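Local coordinates for putative sugar ABC transporter (Yersinia enterocolitica subsp. enterocolitica 8081, PDB 5ULB), which probably serves as the substrate-binding component of an ABC transporter for methylthioribose or a related sugar, at residues Leu272-Ile277 / Ser325-Thr330. Numbering follows the deposited sequence.
Sequences LVAKKI and SPWFAT
Two aromatic side chains reach from segment 325-330, near the C terminus, to the flank of helix 262-278, where Ala274 and Lys275 receive them. The Trp327 indole comes edge-on: CH2, at the rim of its six-membered ring, lies 3.8 Å from Ala274 O, with that oxygen near the ring plane. Its chi1 of 48° sets CG in the crowded position between backbone N and carbonyl carbon. Ser325 CB lies on one face of the indole, offset toward the rim, 3.4 Å above its plane. Phe328 CD1 is on the same face, also near the rim, and Trp327 CZ3 lies at the edge of the phenyl ring. Phe328 turns CE1 to Ala274 CB, 4.1 Å away, and the methyl approaches the ring obliquely. The chain has the periplasmic binding protein fold, and this contact packs its C-terminal tail against a helix of the lobe containing strand 102-106, the centre of the contact about 23 Å from the centre of the chain. The Lys275 chain runs straight through chi2 and then bends at chi3 and chi4, bringing NZ to 3.4 Å from Ser325 OG. A water accepts from Lys275 NZ at 2.9 Å and donates to Ser325 OG at 3.2 Å. Glu280 draws the polar ends together: OE1 forms a salt bridge with Lys275 NZ and a hydrogen bond with Ser325 OG, while OE2 is hydrogen-bonded to Trp327 NE1, which would limit the indole's rotation.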
ATOM      1  N   LEU A 272       9.851  13.196   0.342  1.00 10.16           N
ATOM      2  CA  LEU A 272       9.059  14.348   0.741  1.00 10.30           C
ATOM      3  C   LEU A 272       9.490  14.946   2.081  1.00 11.53           C
ATOM      4  O   LEU A 272       9.639  16.123   2.201  1.00 12.04           O
ATOM      5  CB  LEU A 272       7.550  14.016   0.717  1.00  9.30           C
ATOM      6  CG  LEU A 272       6.955  13.855  -0.696  1.00 11.00           C
ATOM      7  CD1 LEU A 272       5.665  13.052  -0.624  1.00 12.53           C
ATOM      8  CD2 LEU A 272       6.696  15.247  -1.242  1.00 12.67           C
ATOM      9  N   VAL A 273       9.692  14.044   3.066  1.00 10.55           N
ATOM     10  CA  VAL A 273      10.202  14.543   4.356  1.00 11.22           C
ATOM     11  C   VAL A 273      11.571  15.126   4.262  1.00 11.02           C
ATOM     12  O   VAL A 273      11.856  16.155   4.872  1.00 11.17           O
ATOM     13  CB  VAL A 273      10.091  13.420   5.388  1.00 12.46           C
ATOM     14  CG1 VAL A 273      10.781  13.790   6.676  1.00 15.97           C
ATOM     15  CG2 VAL A 273       8.677  13.115   5.682  1.00 12.77           C
ATOM     16  N   ALA A 274      12.476  14.525   3.464  1.00 10.19           N
ATOM     17  CA  ALA A 274      13.754  15.100   3.245  1.00 10.63           C
ATOM     18  C   ALA A 274      13.707  16.530   2.686  1.00 10.76           C
ATOM     19  O   ALA A 274      14.414  17.412   3.142  1.00 12.04           O
ATOM     20  CB  ALA A 274      14.572  14.213   2.350  1.00 12.10           C
ATOM     21  N   LYS A 275      12.868  16.716   1.667  1.00 10.72           N
ATOM     22  CA  LYS A 275      12.700  18.070   1.091  1.00 11.14           C
ATOM     23  C   LYS A 275      12.144  19.016   2.148  1.00 10.74           C
ATOM     24  O   LYS A 275      12.567  20.194   2.143  1.00 12.47           O
ATOM     25  CB  LYS A 275      11.793  17.967  -0.125  1.00 11.45           C
ATOM     26  CG  LYS A 275      12.426  17.329  -1.324  1.00 14.03           C
ATOM     27  CD  LYS A 275      11.504  17.242  -2.540  1.00 16.03           C
ATOM     28  CE  LYS A 275      11.078  18.579  -3.100  1.00 20.69           C
ATOM     29  NZ  LYS A 275      12.106  19.212  -3.806  1.00 21.97           N
ATOM     30  N   LYS A 276      11.149  18.604   2.920  1.00 11.11           N
ATOM     31  CA  LYS A 276      10.615  19.486   3.940  1.00 10.76           C
ATOM     32  C   LYS A 276      11.695  19.898   4.940  1.00 13.25           C
ATOM     33  O   LYS A 276      11.809  21.085   5.284  1.00 14.54           O
ATOM     34  CB  LYS A 276       9.480  18.809   4.687  1.00 11.85           C
ATOM     35  CG  LYS A 276       8.216  18.598   3.784  1.00 11.58           C
ATOM     36  CD  LYS A 276       7.242  17.627   4.389  1.00 12.43           C
ATOM     37  CE  LYS A 276       6.097  17.206   3.441  1.00 12.40           C
ATOM     38  NZ  LYS A 276       5.298  18.386   3.035  1.00 12.26           N
ATOM     39  N   ILE A 277      12.544  18.931   5.381  1.00 12.06           N
ATOM     40  CA  ILE A 277      13.610  19.288   6.339  1.00 11.96           C
ATOM     41  C   ILE A 277      14.546  20.288   5.683  1.00 12.24           C
ATOM     42  O   ILE A 277      15.032  21.202   6.324  1.00 15.31           O
ATOM     43  CB  ILE A 277      14.316  18.001   6.767  1.00 12.39           C
ATOM     44  CG1 ILE A 277      13.376  17.182   7.680  1.00 13.65           C
ATOM     45  CG2 ILE A 277      15.539  18.315   7.611  1.00 15.80           C
ATOM     46  CD1 ILE A 277      13.810  15.736   7.951  1.00 15.79           C
ATOM     47  N   SER A 325      15.519  15.229  -5.567  1.00 18.23           N
ATOM     48  CA  SER A 325      16.355  16.365  -5.629  1.00 16.67           C
ATOM     49  C   SER A 325      17.801  15.993  -6.013  1.00 17.19           C
ATOM     50  O   SER A 325      18.297  14.901  -5.659  1.00 18.50           O
ATOM     51  CB  SER A 325      16.369  17.013  -4.234  1.00 20.06           C
ATOM     52  OG  SER A 325      15.119  17.534  -3.891  1.00 24.71           O
ATOM     53  N   PRO A 326      18.482  16.910  -6.721  1.00 16.84           N
ATOM     54  CA  PRO A 326      19.819  16.570  -7.153  1.00 15.71           C
ATOM     55  C   PRO A 326      20.823  16.337  -6.046  1.00 15.54           C
ATOM     56  O   PRO A 326      21.769  15.573  -6.183  1.00 20.46           O
ATOM     57  CB  PRO A 326      20.259  17.754  -7.972  1.00 20.98           C
ATOM     58  CG  PRO A 326      19.124  18.689  -8.024  1.00 25.12           C
ATOM     59  CD  PRO A 326      17.999  18.161  -7.328  1.00 19.45           C
ATOM     60  N   TRP A 327      20.616  16.963  -4.894  1.00 14.69           N
ATOM     61  CA  TRP A 327      21.510  16.771  -3.737  1.00 15.92           C
ATOM     62  C   TRP A 327      21.287  15.412  -3.094  1.00 14.71           C
ATOM     63  O   TRP A 327      22.048  15.056  -2.186  1.00 17.19           O
ATOM     64  CB  TRP A 327      21.397  17.922  -2.698  1.00 17.88           C
ATOM     65  CG  TRP A 327      20.070  18.296  -2.313  1.00 17.30           C
ATOM     66  CD1 TRP A 327      19.313  19.276  -2.914  1.00 18.34           C
ATOM     67  CD2 TRP A 327      19.220  17.754  -1.288  1.00 15.54           C
ATOM     68  NE1 TRP A 327      18.049  19.353  -2.394  1.00 18.27           N
ATOM     69  CE2 TRP A 327      17.972  18.466  -1.352  1.00 17.68           C
ATOM     70  CE3 TRP A 327      19.402  16.774  -0.316  1.00 18.04           C
ATOM     71  CZ2 TRP A 327      16.955  18.264  -0.474  1.00 20.83           C
ATOM     72  CZ3 TRP A 327      18.355  16.526   0.603  1.00 20.34           C
ATOM     73  CH2 TRP A 327      17.152  17.282   0.535  1.00 18.10           C
ATOM     74  N   PHE A 328      20.260  14.626  -3.452  1.00 13.60           N
ATOM     75  CA  PHE A 328      20.173  13.235  -2.936  1.00 13.92           C
ATOM     76  C   PHE A 328      21.402  12.469  -3.357  1.00 17.02           C
ATOM     77  O   PHE A 328      21.887  11.658  -2.569  1.00 17.74           O
ATOM     78  CB  PHE A 328      18.910  12.559  -3.404  1.00 13.53           C
ATOM     79  CG  PHE A 328      17.603  13.073  -2.798  1.00 14.14           C
ATOM     80  CD1 PHE A 328      17.524  14.010  -1.759  1.00 17.18           C
ATOM     81  CD2 PHE A 328      16.404  12.535  -3.255  1.00 15.88           C
ATOM     82  CE1 PHE A 328      16.308  14.409  -1.330  1.00 16.72           C
ATOM     83  CE2 PHE A 328      15.174  12.960  -2.784  1.00 16.93           C
ATOM     84  CZ  PHE A 328      15.131  13.921  -1.817  1.00 16.15           C
ATOM     85  N   ALA A 329      21.884  12.654  -4.612  1.00 17.27           N
ATOM     86  CA  ALA A 329      23.074  12.006  -5.055  1.00 18.39           C
ATOM     87  C   ALA A 329      24.271  12.414  -4.219  1.00 17.88           C
ATOM     88  O   ALA A 329      25.172  11.614  -3.926  1.00 21.76           O
ATOM     89  CB  ALA A 329      23.329  12.212  -6.535  1.00 21.48           C
ATOM     90  N   THR A 330      24.345  13.676  -3.858  1.00 15.31           N
ATOM     91  CA  THR A 330      25.455  14.150  -3.039  1.00 17.72           C
ATOM     92  C   THR A 330      25.442  13.432  -1.710  1.00 20.47           C
ATOM     93  O   THR A 330      26.485  13.064  -1.190  1.00 22.89           O
ATOM     94  CB  THR A 330      25.331  15.702  -2.888  1.00 17.81           C
ATOM     95  OG1 THR A 330      25.126  16.227  -4.206  1.00 19.26           O
ATOM     96  CG2 THR A 330      26.557  16.250  -2.286  1.00 19.20           C
TER
HETATM   97  O   HOH W   1      12.698  17.439  -6.038  1.00 30.42           O